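Local coordinates for malonyl-CoA-[acyl-carrier-protein] transacylase (PDB 3TQE) that probably transfers the malonyl group from coenzyme A to the holo acyl carrier protein, a step that feeds fatty acid synthesis, at residues G107-E112 against I223-P228; A101-A106 against V230-N235; G137-L142 against E190-A195; Q158-A163 against S177-R182. All coordinates share one frame; numbering follows the deposited sequence.

Interaction 1. Residues G107-E112 against I223-P228. With GLY (glycine), chain C.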
loop_
_atom_site.group_PDB
_atom_site.type_symbol
_atom_site.label_atom_id
_atom_site.label_comp_id
_atom_site.label_asym_id
_atom_site.label_seq_id
_atom_site.Cartn_x
_atom_site.Cartn_y
_atom_site.Cartn_z
ATOM N N GLY A 107 8.424 10.986 8.622
ATOM C CA GLY A 107 9.659 11.153 9.353
ATOM C C GLY A 107 9.977 10.077 10.369
ATOM O O GLY A 107 10.887 10.242 11.162
ATOM N N ALA A 108 9.281 8.953 10.325
ATOM C CA ALA A 108 9.485 7.904 11.306
ATOM C C ALA A 108 10.637 6.993 10.915
ATOM O O ALA A 108 11.330 6.475 11.762
ATOM C CB ALA A 108 8.229 7.089 11.479
ATOM N N LEU A 109 10.821 6.772 9.614
ATOM C CA LEU A 109 11.831 5.849 9.076
ATOM C C LEU A 109 12.703 6.585 8.086
ATOM O O LEU A 109 12.199 7.373 7.275
ATOM C CB LEU A 109 11.215 4.687 8.284
ATOM C CG LEU A 109 10.274 3.724 8.952
ATOM C CD1 LEU A 109 9.770 2.706 7.927
ATOM C CD2 LEU A 109 10.992 3.053 10.132
ATOM N N LYS A 110 13.997 6.320 8.141
ATOM C CA LYS A 110 14.934 6.863 7.178
ATOM C C LYS A 110 14.692 6.179 5.846
ATOM O O LYS A 110 14.584 4.962 5.790
ATOM C CB LYS A 110 16.379 6.610 7.617
ATOM C CG LYS A 110 17.397 7.224 6.681
ATOM C CD LYS A 110 18.821 7.160 7.214
ATOM C CE LYS A 110 19.766 7.768 6.199
ATOM N NZ LYS A 110 20.955 8.396 6.826
ATOM N N PHE A 111 14.609 6.956 4.778
ATOM C CA PHE A 111 14.296 6.405 3.467
ATOM C C PHE A 111 15.179 5.226 3.077
ATOM O O PHE A 111 14.669 4.187 2.700
ATOM C CB PHE A 111 14.354 7.509 2.410
ATOM C CG PHE A 111 14.168 7.031 1.033
ATOM C CD1 PHE A 111 13.061 6.304 0.702
ATOM C CD2 PHE A 111 15.090 7.288 0.063
ATOM C CE1 PHE A 111 12.874 5.852 -0.546
ATOM C CE2 PHE A 111 14.893 6.825 -1.222
ATOM C CZ PHE A 111 13.794 6.105 -1.511
ATOM N N GLU A 112 16.498 5.383 3.119
ATOM C CA GLU A 112 17.375 4.333 2.585
ATOM C C GLU A 112 17.288 3.079 3.469
ATOM O O GLU A 112 17.351 1.961 2.974
ATOM C CB GLU A 112 18.801 4.846 2.474
ATOM C CG GLU A 112 18.944 5.935 1.406
ATOM C CD GLU A 112 19.679 7.196 1.884
ATOM O OE1 GLU A 112 20.519 7.094 2.816
ATOM O OE2 GLU A 112 19.400 8.311 1.350
ATOM N N ILE A 223 16.126 -1.427 13.110
ATOM C CA ILE A 223 15.979 -0.169 12.390
ATOM C C ILE A 223 15.496 0.907 13.356
ATOM O O ILE A 223 14.653 0.666 14.187
ATOM C CB ILE A 223 15.025 -0.308 11.166
ATOM C CG1 ILE A 223 14.978 0.995 10.348
ATOM C CG2 ILE A 223 13.627 -0.652 11.589
ATOM C CD1 ILE A 223 14.223 0.875 8.996
ATOM N N SER A 224 16.055 2.094 13.243
ATOM C CA SER A 224 15.675 3.192 14.099
ATOM C C SER A 224 14.349 3.749 13.664
ATOM O O SER A 224 14.127 3.966 12.496
ATOM C CB SER A 224 16.718 4.290 14.003
ATOM O OG SER A 224 17.959 3.822 14.465
ATOM N N ILE A 225 13.466 3.978 14.609
ATOM C CA ILE A 225 12.164 4.519 14.324
ATOM C C ILE A 225 11.947 5.722 15.196
ATOM O O ILE A 225 12.055 5.635 16.407
ATOM C CB ILE A 225 11.054 3.505 14.560
ATOM C CG1 ILE A 225 11.323 2.253 13.725
ATOM C CG2 ILE A 225 9.725 4.140 14.247
ATOM C CD1 ILE A 225 10.328 1.116 13.915
ATOM N N ASP A 226 11.644 6.849 14.568
ATOM C CA ASP A 226 11.294 8.073 15.255
ATOM C C ASP A 226 9.785 8.232 15.315
ATOM O O ASP A 226 9.049 7.561 14.590
ATOM C CB ASP A 226 11.915 9.253 14.543
ATOM C CG ASP A 226 13.419 9.331 14.722
ATOM O OD1 ASP A 226 13.959 8.684 15.637
ATOM O OD2 ASP A 226 14.059 10.080 13.948
ATOM N N SER A 227 9.290 9.124 16.164
ATOM C CA SER A 227 7.852 9.304 16.227
ATOM C C SER A 227 7.435 10.011 14.936
ATOM O O SER A 227 8.086 10.968 14.539
ATOM C CB SER A 227 7.394 10.101 17.456
ATOM O OG SER A 227 7.406 9.285 18.606
ATOM N N PRO A 228 6.362 9.540 14.297
ATOM C CA PRO A 228 5.906 10.210 13.102
ATOM C C PRO A 228 5.510 11.640 13.407
ATOM O O PRO A 228 4.914 11.913 14.445
ATOM C CB PRO A 228 4.680 9.371 12.666
ATOM C CG PRO A 228 4.900 8.040 13.278
ATOM C CD PRO A 228 5.526 8.366 14.591
HETATM N N GLY C . 14.143 5.349 18.129
HETATM C CA GLY C . 13.670 4.349 19.139
HETATM C C GLY C . 13.652 2.957 18.554
HETATM O O GLY C . 14.030 2.807 17.372
HETATM O OXT GLY C . 13.244 1.975 19.239
HETATM O O HOH W 1 15.002 4.470 10.007
#
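A108 and D226 bring the two backbones together, their CA atoms 4.3 Å apart. The amide N of D226 gives a nearly straight bond of 2.8 Å to A108 O, reaching it in the carbonyl plane on a lone pair. The same oxygen takes a CA-H...O contact from I225, and A108 CA returns one to D226 O, so the pair is closed from both directions without forming a regular strand. A water links the segments: it accepts from K110 N and probably donates to S224 O, though other acceptors may compete. G107 ends helix 97-105 in a Schellman motif with a positive phi of 87°. Among the side chains, A108 CB meets the ring of P228 at CG, 3.9 Å away. L109 and I225 run alongside each other in the same direction; L109 CD2 rests 3.7 Å from I225 CG1 and also touches I223 CD1. I225, which also touches helix 244-254, holds a bound glycine with its backbone: I225 N donates to the ligand O, and the ligand N donates to I225 O at 2.7 Å. R248 adds a further bond to the ligand. Because the glycine and A108 are bound by backbone groups of the adjacent residues I225 and D226, the path of the loop sets both sets of bonds, while the branches of L109, I223 and I225 supply the apolar part.

Interaction 2. Residues A101-A106 against V230-N235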
loop_
_atom_site.group_PDB
_atom_site.type_symbol
_atom_site.label_atom_id
_atom_site.label_comp_id
_atom_site.label_asym_id
_atom_site.label_seq_id
_atom_site.Cartn_x
_atom_site.Cartn_y
_atom_site.Cartn_z
ATOM N N ALA A 101 5.924 3.776 3.011
ATOM C CA ALA A 101 6.103 5.073 2.420
ATOM C C ALA A 101 5.553 6.150 3.321
ATOM O O ALA A 101 6.184 7.179 3.500
ATOM C CB ALA A 101 5.438 5.140 1.044
ATOM N N ALA A 102 4.392 5.911 3.909
ATOM C CA ALA A 102 3.784 6.891 4.822
ATOM C C ALA A 102 4.733 7.149 5.986
ATOM O O ALA A 102 4.962 8.280 6.390
ATOM C CB ALA A 102 2.456 6.395 5.299
ATOM N N LEU A 103 5.328 6.094 6.524
ATOM C CA LEU A 103 6.228 6.260 7.631
ATOM C C LEU A 103 7.517 6.971 7.287
ATOM O O LEU A 103 8.037 7.736 8.088
ATOM C CB LEU A 103 6.536 4.922 8.283
ATOM C CG LEU A 103 5.384 4.316 9.064
ATOM C CD1 LEU A 103 5.692 2.866 9.357
ATOM C CD2 LEU A 103 5.095 5.127 10.347
ATOM N N VAL A 104 8.015 6.764 6.086
ATOM C CA VAL A 104 9.150 7.537 5.622
ATOM C C VAL A 104 8.786 9.007 5.485
ATOM O O VAL A 104 9.488 9.908 5.968
ATOM C CB VAL A 104 9.720 6.994 4.290
ATOM C CG1 VAL A 104 10.731 7.994 3.713
ATOM C CG2 VAL A 104 10.355 5.656 4.504
ATOM N N CYS A 105 7.650 9.280 4.873
ATOM C CA CYS A 105 7.258 10.654 4.622
ATOM C C CYS A 105 6.830 11.389 5.886
ATOM O O CYS A 105 7.002 12.594 5.982
ATOM C CB CYS A 105 6.186 10.673 3.565
ATOM S SG CYS A 105 6.799 10.069 1.976
ATOM N N ALA A 106 6.377 10.641 6.893
ATOM C CA ALA A 106 6.031 11.206 8.204
ATOM C C ALA A 106 7.268 11.424 9.077
ATOM O O ALA A 106 7.163 11.924 10.195
ATOM C CB ALA A 106 5.072 10.253 8.949
ATOM N N VAL A 230 3.517 13.379 11.272
ATOM C CA VAL A 230 2.171 13.457 10.756
ATOM C C VAL A 230 1.583 12.100 11.129
ATOM O O VAL A 230 2.281 11.087 11.037
ATOM C CB VAL A 230 2.168 13.585 9.209
ATOM C CG1 VAL A 230 0.762 13.458 8.635
ATOM C CG2 VAL A 230 2.851 14.900 8.759
ATOM N N PRO A 231 0.338 12.073 11.589
ATOM C CA PRO A 231 -0.245 10.808 11.972
ATOM C C PRO A 231 -0.354 9.865 10.796
ATOM O O PRO A 231 -0.783 10.274 9.732
ATOM C CB PRO A 231 -1.633 11.167 12.475
ATOM C CG PRO A 231 -1.687 12.592 12.540
ATOM C CD PRO A 231 -0.551 13.212 11.852
ATOM N N VAL A 232 0.070 8.629 11.011
ATOM C CA VAL A 232 -0.030 7.576 10.024
ATOM C C VAL A 232 -0.994 6.537 10.571
ATOM O O VAL A 232 -0.756 5.974 11.645
ATOM C CB VAL A 232 1.328 6.939 9.757
ATOM C CG1 VAL A 232 1.143 5.723 8.871
ATOM C CG2 VAL A 232 2.287 7.963 9.155
ATOM N N ILE A 233 -2.100 6.320 9.883
ATOM C CA ILE A 233 -3.095 5.369 10.327
ATOM C C ILE A 233 -2.693 3.999 9.822
ATOM O O ILE A 233 -2.682 3.751 8.625
ATOM C CB ILE A 233 -4.491 5.725 9.796
ATOM C CG1 ILE A 233 -4.892 7.133 10.170
ATOM C CG2 ILE A 233 -5.529 4.694 10.271
ATOM C CD1 ILE A 233 -4.792 7.433 11.559
ATOM N N HIS A 234 -2.394 3.094 10.741
ATOM C CA HIS A 234 -1.941 1.759 10.371
ATOM C C HIS A 234 -3.055 0.854 9.899
ATOM O O HIS A 234 -4.165 0.884 10.392
ATOM C CB HIS A 234 -1.247 1.123 11.556
ATOM C CG HIS A 234 0.051 1.759 11.874
ATOM N ND1 HIS A 234 1.230 1.361 11.280
ATOM C CD2 HIS A 234 0.358 2.813 12.668
ATOM C CE1 HIS A 234 2.216 2.126 11.727
ATOM N NE2 HIS A 234 1.713 3.012 12.571
ATOM N N ASN A 235 -2.690 0.006 8.964
ATOM C CA ASN A 235 -3.607 -0.922 8.332
ATOM C C ASN A 235 -4.208 -1.914 9.278
ATOM O O ASN A 235 -5.326 -2.373 9.057
ATOM C CB ASN A 235 -2.869 -1.742 7.280
ATOM C CG ASN A 235 -2.485 -0.962 6.052
ATOM O OD1 ASN A 235 -2.957 0.170 5.761
ATOM N ND2 ASN A 235 -1.651 -1.600 5.275
#
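V232 turns both its methyls toward helix 97-105: CG1 is anti to the backbone N (chi1 172°) and CG2 is anti to the carbonyl carbon. CG1 meets A102 CB at 3.9 Å, while CG2 reaches A106 CB at 3.6 Å. The valine therefore straddles two alanines four residues apart, whose small side chains are consistent with the close approach: CA to CA is 6.5 Å for A102 and V232, and 5.1 Å for A106 and V230. A106 CB also lies 3.6 Å from V230 O. L103 has CG anti to the carbonyl carbon (chi1 -71°), and its two methyls meet different partners. Its CD2 approaches V232 CG2 at 4.2 Å, the two side chains crossing at about a right angle, and CD1 comes obliquely to H234 CE1 at 4.3 Å. No hydrogen bond joins 101-106 to 230-235, and every touching residue is buried. V230 N, covered by this contact, has no polar partner in the model. Polar ties form just outside: H234 ND1 bonds to E99, as does the backbone N of N235, while P231 and I233 bond through their backbones to M92 of strand 91-94. Helix 97-105 follows the predicted active-site S96, in a GxSxG sequence consistent with a nucleophile elbow; the contact packs this helix against the loop beside strand 91-94, in the core of the acyl transferase domain.

Interaction 3. Residues G137-L142 against E190-A195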
loop_
_atom_site.group_PDB
_atom_site.type_symbol
_atom_site.label_atom_id
_atom_site.label_comp_id
_atom_site.label_asym_id
_atom_site.label_seq_id
_atom_site.Cartn_x
_atom_site.Cartn_y
_atom_site.Cartn_z
ATOM N N GLY A 137 -7.388 -13.703 -4.143
ATOM C CA GLY A 137 -8.533 -13.550 -5.001
ATOM C C GLY A 137 -9.374 -12.358 -4.627
ATOM O O GLY A 137 -9.532 -12.050 -3.472
ATOM N N ALA A 138 -9.943 -11.723 -5.633
ATOM C CA ALA A 138 -10.790 -10.572 -5.460
ATOM C C ALA A 138 -12.230 -10.967 -5.556
ATOM O O ALA A 138 -12.608 -11.694 -6.476
ATOM C CB ALA A 138 -10.479 -9.570 -6.534
ATOM N N ILE A 139 -13.027 -10.474 -4.619
ATOM C CA ILE A 139 -14.453 -10.712 -4.597
ATOM C C ILE A 139 -15.128 -9.361 -4.612
ATOM O O ILE A 139 -14.849 -8.518 -3.759
ATOM C CB ILE A 139 -14.886 -11.479 -3.369
ATOM C CG1 ILE A 139 -14.197 -12.845 -3.336
ATOM C CG2 ILE A 139 -16.391 -11.645 -3.361
ATOM C CD1 ILE A 139 -14.458 -13.620 -2.084
ATOM N N ILE A 140 -16.004 -9.153 -5.587
ATOM C CA ILE A 140 -16.730 -7.899 -5.694
ATOM C C ILE A 140 -18.198 -8.210 -5.596
ATOM O O ILE A 140 -18.687 -9.087 -6.304
ATOM C CB ILE A 140 -16.412 -7.191 -7.002
ATOM C CG1 ILE A 140 -14.912 -6.890 -7.057
ATOM C CG2 ILE A 140 -17.261 -5.939 -7.137
ATOM C CD1 ILE A 140 -14.474 -6.041 -8.212
ATOM N N GLY A 141 -18.889 -7.518 -4.699
ATOM C CA GLY A 141 -20.342 -7.604 -4.599
ATOM C C GLY A 141 -20.924 -8.303 -3.393
ATOM O O GLY A 141 -22.167 -8.411 -3.278
ATOM N N LEU A 142 -20.073 -8.780 -2.488
ATOM C CA LEU A 142 -20.503 -9.355 -1.220
ATOM C C LEU A 142 -19.904 -8.536 -0.087
ATOM O O LEU A 142 -18.839 -7.934 -0.250
ATOM C CB LEU A 142 -20.026 -10.801 -1.077
ATOM C CG LEU A 142 -20.562 -11.814 -2.077
ATOM C CD1 LEU A 142 -19.935 -13.156 -1.784
ATOM C CD2 LEU A 142 -22.080 -11.912 -2.022
ATOM N N GLU A 190 -22.876 -17.518 -4.152
ATOM C CA GLU A 190 -23.648 -16.629 -3.275
ATOM C C GLU A 190 -23.976 -15.261 -3.896
ATOM O O GLU A 190 -24.555 -14.385 -3.225
ATOM C CB GLU A 190 -22.892 -16.442 -1.957
ATOM C CG GLU A 190 -22.724 -17.710 -1.132
ATOM C CD GLU A 190 -24.026 -18.294 -0.605
ATOM O OE1 GLU A 190 -24.759 -17.572 0.105
ATOM O OE2 GLU A 190 -24.306 -19.493 -0.880
ATOM N N GLY A 191 -23.602 -15.053 -5.152
ATOM C CA GLY A 191 -23.985 -13.860 -5.884
ATOM C C GLY A 191 -22.943 -12.785 -6.106
ATOM O O GLY A 191 -23.257 -11.688 -6.577
ATOM N N ALA A 192 -21.680 -13.085 -5.819
ATOM C CA ALA A 192 -20.637 -12.143 -6.121
ATOM C C ALA A 192 -20.633 -11.804 -7.595
ATOM O O ALA A 192 -20.815 -12.696 -8.432
ATOM C CB ALA A 192 -19.267 -12.706 -5.707
ATOM N N LYS A 193 -20.441 -10.526 -7.916
ATOM C CA LYS A 193 -20.356 -10.098 -9.303
ATOM C C LYS A 193 -19.049 -10.569 -9.931
ATOM O O LYS A 193 -19.027 -11.028 -11.078
ATOM C CB LYS A 193 -20.516 -8.578 -9.408
ATOM C CG LYS A 193 -21.890 -8.112 -8.950
ATOM C CD LYS A 193 -22.149 -6.637 -9.207
ATOM C CE LYS A 193 -23.649 -6.334 -9.134
ATOM N NZ LYS A 193 -23.928 -4.923 -8.720
ATOM N N ILE A 194 -17.966 -10.479 -9.167
ATOM C CA ILE A 194 -16.670 -10.937 -9.605
ATOM C C ILE A 194 -16.083 -11.748 -8.465
ATOM O O ILE A 194 -16.182 -11.358 -7.311
ATOM C CB ILE A 194 -15.751 -9.756 -9.906
ATOM C CG1 ILE A 194 -16.276 -8.981 -11.118
ATOM C CG2 ILE A 194 -14.304 -10.214 -10.126
ATOM C CD1 ILE A 194 -16.153 -9.734 -12.399
ATOM N N ALA A 195 -15.506 -12.894 -8.789
ATOM C CA ALA A 195 -14.734 -13.669 -7.803
ATOM C C ALA A 195 -13.641 -14.343 -8.587
ATOM O O ALA A 195 -13.875 -15.368 -9.264
ATOM C CB ALA A 195 -15.597 -14.669 -7.068
HETATM O O HOH W 2 -23.248 -9.070 -5.954
#
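I140, I194 and L142 have the most surface buried here. I140 and I194 form an antiparallel hydrogen-bonded pair: I140 N donates to I194 O at 2.8 Å, and I194 N returns a longer bond of 3.3 Å to I140 O. Both bonds are close to straight, each donor somewhat tilted from its carbonyl plane. The side chains of I140 and I194 project together from the same face, with I140 CB 3.9 Å from I194 CB. I140 O also receives a weak bond from K193 N, bent to 130° at the hydrogen, so K193 and I194 both face I140 in a classic beta bulge. In L142, chi1 of -63° sets CG anti to the carbonyl carbon, 4.0 Å from A192 CB, and L142 CD2 lies 3.7 Å from E190 O. A192 CB reaches I139 CG2 as well, on the face of the sheet that I139 shares with A195. Where the strand ends, G141 has a positive phi of 110°, and a water bridges the two segments, donating to G141 O and G191 O. G191 closes helix 177-189 in a Schellman motif, and the chain passes from there into strand 194-197, an outermost strand of the mixed sheet beside 134-140. I139 and L142 pack on A187 of helix 177-189 and I147 of helix 144-155, and backbone bonds tie I139 to T171 of strand 170-174.

Interaction 4. Residues Q158-A163 against S177-R182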
loop_
_atom_site.group_PDB
_atom_site.type_symbol
_atom_site.label_atom_id
_atom_site.label_comp_id
_atom_site.label_asym_id
_atom_site.label_seq_id
_atom_site.Cartn_x
_atom_site.Cartn_y
_atom_site.Cartn_z
ATOM N N GLN A 158 -7.568 -25.796 5.513
ATOM C CA GLN A 158 -6.586 -24.912 4.923
ATOM C C GLN A 158 -6.852 -23.494 5.385
ATOM O O GLN A 158 -7.789 -23.227 6.126
ATOM C CB GLN A 158 -6.665 -24.995 3.395
ATOM C CG GLN A 158 -6.262 -26.343 2.828
ATOM C CD GLN A 158 -6.136 -26.266 1.329
ATOM O OE1 GLN A 158 -7.145 -26.116 0.643
ATOM N NE2 GLN A 158 -4.900 -26.315 0.811
ATOM N N VAL A 159 -5.989 -22.583 4.954
ATOM C CA VAL A 159 -6.127 -21.177 5.265
ATOM C C VAL A 159 -6.788 -20.456 4.100
ATOM O O VAL A 159 -6.352 -20.556 2.961
ATOM C CB VAL A 159 -4.750 -20.530 5.494
ATOM C CG1 VAL A 159 -4.870 -19.025 5.685
ATOM C CG2 VAL A 159 -4.087 -21.147 6.680
ATOM N N VAL A 160 -7.820 -19.701 4.399
ATOM C CA VAL A 160 -8.376 -18.751 3.449
ATOM C C VAL A 160 -9.155 -17.735 4.242
ATOM O O VAL A 160 -9.985 -18.079 5.060
ATOM C CB VAL A 160 -9.247 -19.407 2.357
ATOM C CG1 VAL A 160 -10.365 -20.268 2.969
ATOM C CG2 VAL A 160 -9.806 -18.363 1.383
ATOM N N GLN A 161 -8.839 -16.466 4.043
ATOM C CA GLN A 161 -9.504 -15.431 4.786
ATOM C C GLN A 161 -9.411 -14.098 4.110
ATOM O O GLN A 161 -8.583 -13.913 3.246
ATOM C CB GLN A 161 -8.928 -15.311 6.176
ATOM C CG GLN A 161 -7.467 -15.141 6.283
ATOM C CD GLN A 161 -7.012 -15.403 7.730
ATOM O OE1 GLN A 161 -7.038 -16.547 8.222
ATOM N NE2 GLN A 161 -6.617 -14.366 8.401
ATOM N N PRO A 162 -10.253 -13.148 4.533
ATOM C CA PRO A 162 -10.116 -11.786 4.056
ATOM C C PRO A 162 -8.721 -11.235 4.354
ATOM O O PRO A 162 -8.186 -11.442 5.433
ATOM C CB PRO A 162 -11.221 -11.038 4.818
ATOM C CG PRO A 162 -12.261 -12.097 5.108
ATOM C CD PRO A 162 -11.424 -13.304 5.415
ATOM N N ALA A 163 -8.165 -10.580 3.359
ATOM C CA ALA A 163 -6.788 -10.110 3.351
ATOM C C ALA A 163 -6.733 -8.617 3.114
ATOM O O ALA A 163 -5.956 -7.919 3.761
ATOM C CB ALA A 163 -6.001 -10.821 2.307
ATOM N N SER A 177 -3.904 -21.980 -2.161
ATOM C CA SER A 177 -4.452 -21.803 -3.486
ATOM C C SER A 177 -5.756 -22.559 -3.668
ATOM O O SER A 177 -6.699 -22.035 -4.230
ATOM C CB SER A 177 -3.473 -22.214 -4.560
ATOM O OG SER A 177 -2.987 -23.459 -4.303
ATOM N N GLU A 178 -5.815 -23.790 -3.184
ATOM C CA GLU A 178 -7.014 -24.598 -3.408
ATOM C C GLU A 178 -8.184 -23.995 -2.655
ATOM O O GLU A 178 -9.321 -23.985 -3.143
ATOM C CB GLU A 178 -6.787 -26.037 -2.949
ATOM C CG GLU A 178 -5.656 -26.749 -3.680
ATOM C CD GLU A 178 -4.275 -26.606 -2.983
ATOM O OE1 GLU A 178 -4.159 -25.796 -2.020
ATOM O OE2 GLU A 178 -3.327 -27.325 -3.413
ATOM N N ALA A 179 -7.916 -23.495 -1.449
ATOM C CA ALA A 179 -8.934 -22.932 -0.594
ATOM C C ALA A 179 -9.447 -21.622 -1.144
ATOM O O ALA A 179 -10.631 -21.344 -1.107
ATOM C CB ALA A 179 -8.385 -22.758 0.812
ATOM N N VAL A 180 -8.534 -20.792 -1.634
ATOM C CA VAL A 180 -8.931 -19.577 -2.309
ATOM C C VAL A 180 -9.863 -19.903 -3.473
ATOM O O VAL A 180 -10.894 -19.272 -3.618
ATOM C CB VAL A 180 -7.703 -18.753 -2.744
ATOM C CG1 VAL A 180 -8.103 -17.665 -3.728
ATOM C CG2 VAL A 180 -7.028 -18.215 -1.497
ATOM N N ASP A 181 -9.518 -20.889 -4.284
ATOM C CA ASP A 181 -10.374 -21.222 -5.413
ATOM C C ASP A 181 -11.743 -21.699 -4.941
ATOM O O ASP A 181 -12.759 -21.341 -5.514
ATOM C CB ASP A 181 -9.703 -22.256 -6.305
ATOM C CG ASP A 181 -8.604 -21.683 -7.154
ATOM O OD1 ASP A 181 -8.545 -20.451 -7.312
ATOM O OD2 ASP A 181 -7.798 -22.478 -7.722
ATOM N N ARG A 182 -11.777 -22.509 -3.889
ATOM C CA ARG A 182 -13.046 -22.977 -3.346
ATOM C C ARG A 182 -13.888 -21.825 -2.845
ATOM O O ARG A 182 -15.072 -21.775 -3.083
ATOM C CB ARG A 182 -12.847 -23.986 -2.228
ATOM C CG ARG A 182 -12.314 -25.320 -2.667
ATOM C CD ARG A 182 -12.380 -26.345 -1.558
ATOM N NE ARG A 182 -11.655 -26.005 -0.345
ATOM C CZ ARG A 182 -10.370 -26.242 -0.110
ATOM N NH1 ARG A 182 -9.564 -26.799 -1.006
ATOM N NH2 ARG A 182 -9.869 -25.888 1.056
#
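Q158 sends its amide between two side chains of helix 177-189, E178 and R182. Q158 OE1 is gripped end-on by both terminal nitrogens of R182, at 2.8 Å from NH2 and 3.0 Å from NH1. The NH2 bond arrives in the amide carbonyl plane on a lone pair; the NH1 donor is tilted 20° from that plane. The amide and guanidinium are nearly coplanar, 27° apart, and the carbonyl oxygen lies at the guanidinium edge, near its plane. On the other side of the amide, Q158 NE2 gives a nearly straight bond of 3.0 Å to E178 OE1, met from above the carboxylate plane. With both polar atoms held, rotation of the amide is probably restricted, and the cation at OE1 and the carboxylate at NE2 probably reinforce its dipole. Next to these polar groups A179 CB packs 3.8 Å from V160 CB and 3.7 Å from V159 O. V160 CG2, anti to the backbone N, continues to V180 CG2 at 4.0 Å. Within the helix, R182 N bonds to E178 O. Further out, R182 NE bonds to A154 O at the end of helix 144-155, and V159 N to H176 ND1; V159 and H176 also bond through their backbones. V160 also touches C151 and A155 of helix 144-155 and I173 of strand 170-174; helix 177-189 thus packs at the start of strand 160-167, beside helix 144-155.

The four contacts fall into two pairs on opposite sides of the chain's centre. Interactions 1 and 2 touch: A108 N probably bonds to L103 O, and P228 packs on A106, so helix 97-105 and its exit meet successive parts of one long loop. Interactions 3 and 4 also touch, lightly, at G137 and V180, and both reach the mixed sheet and helix 177-189. Interaction 2 is wholly buried and has no hydrogen bond across it; the other three are partly exposed and all use polar bonds. Those of interactions 1 and 3 are backbone bonds, helped by water, whereas interaction 4 relies on charged and amide side chains above a small apolar layer.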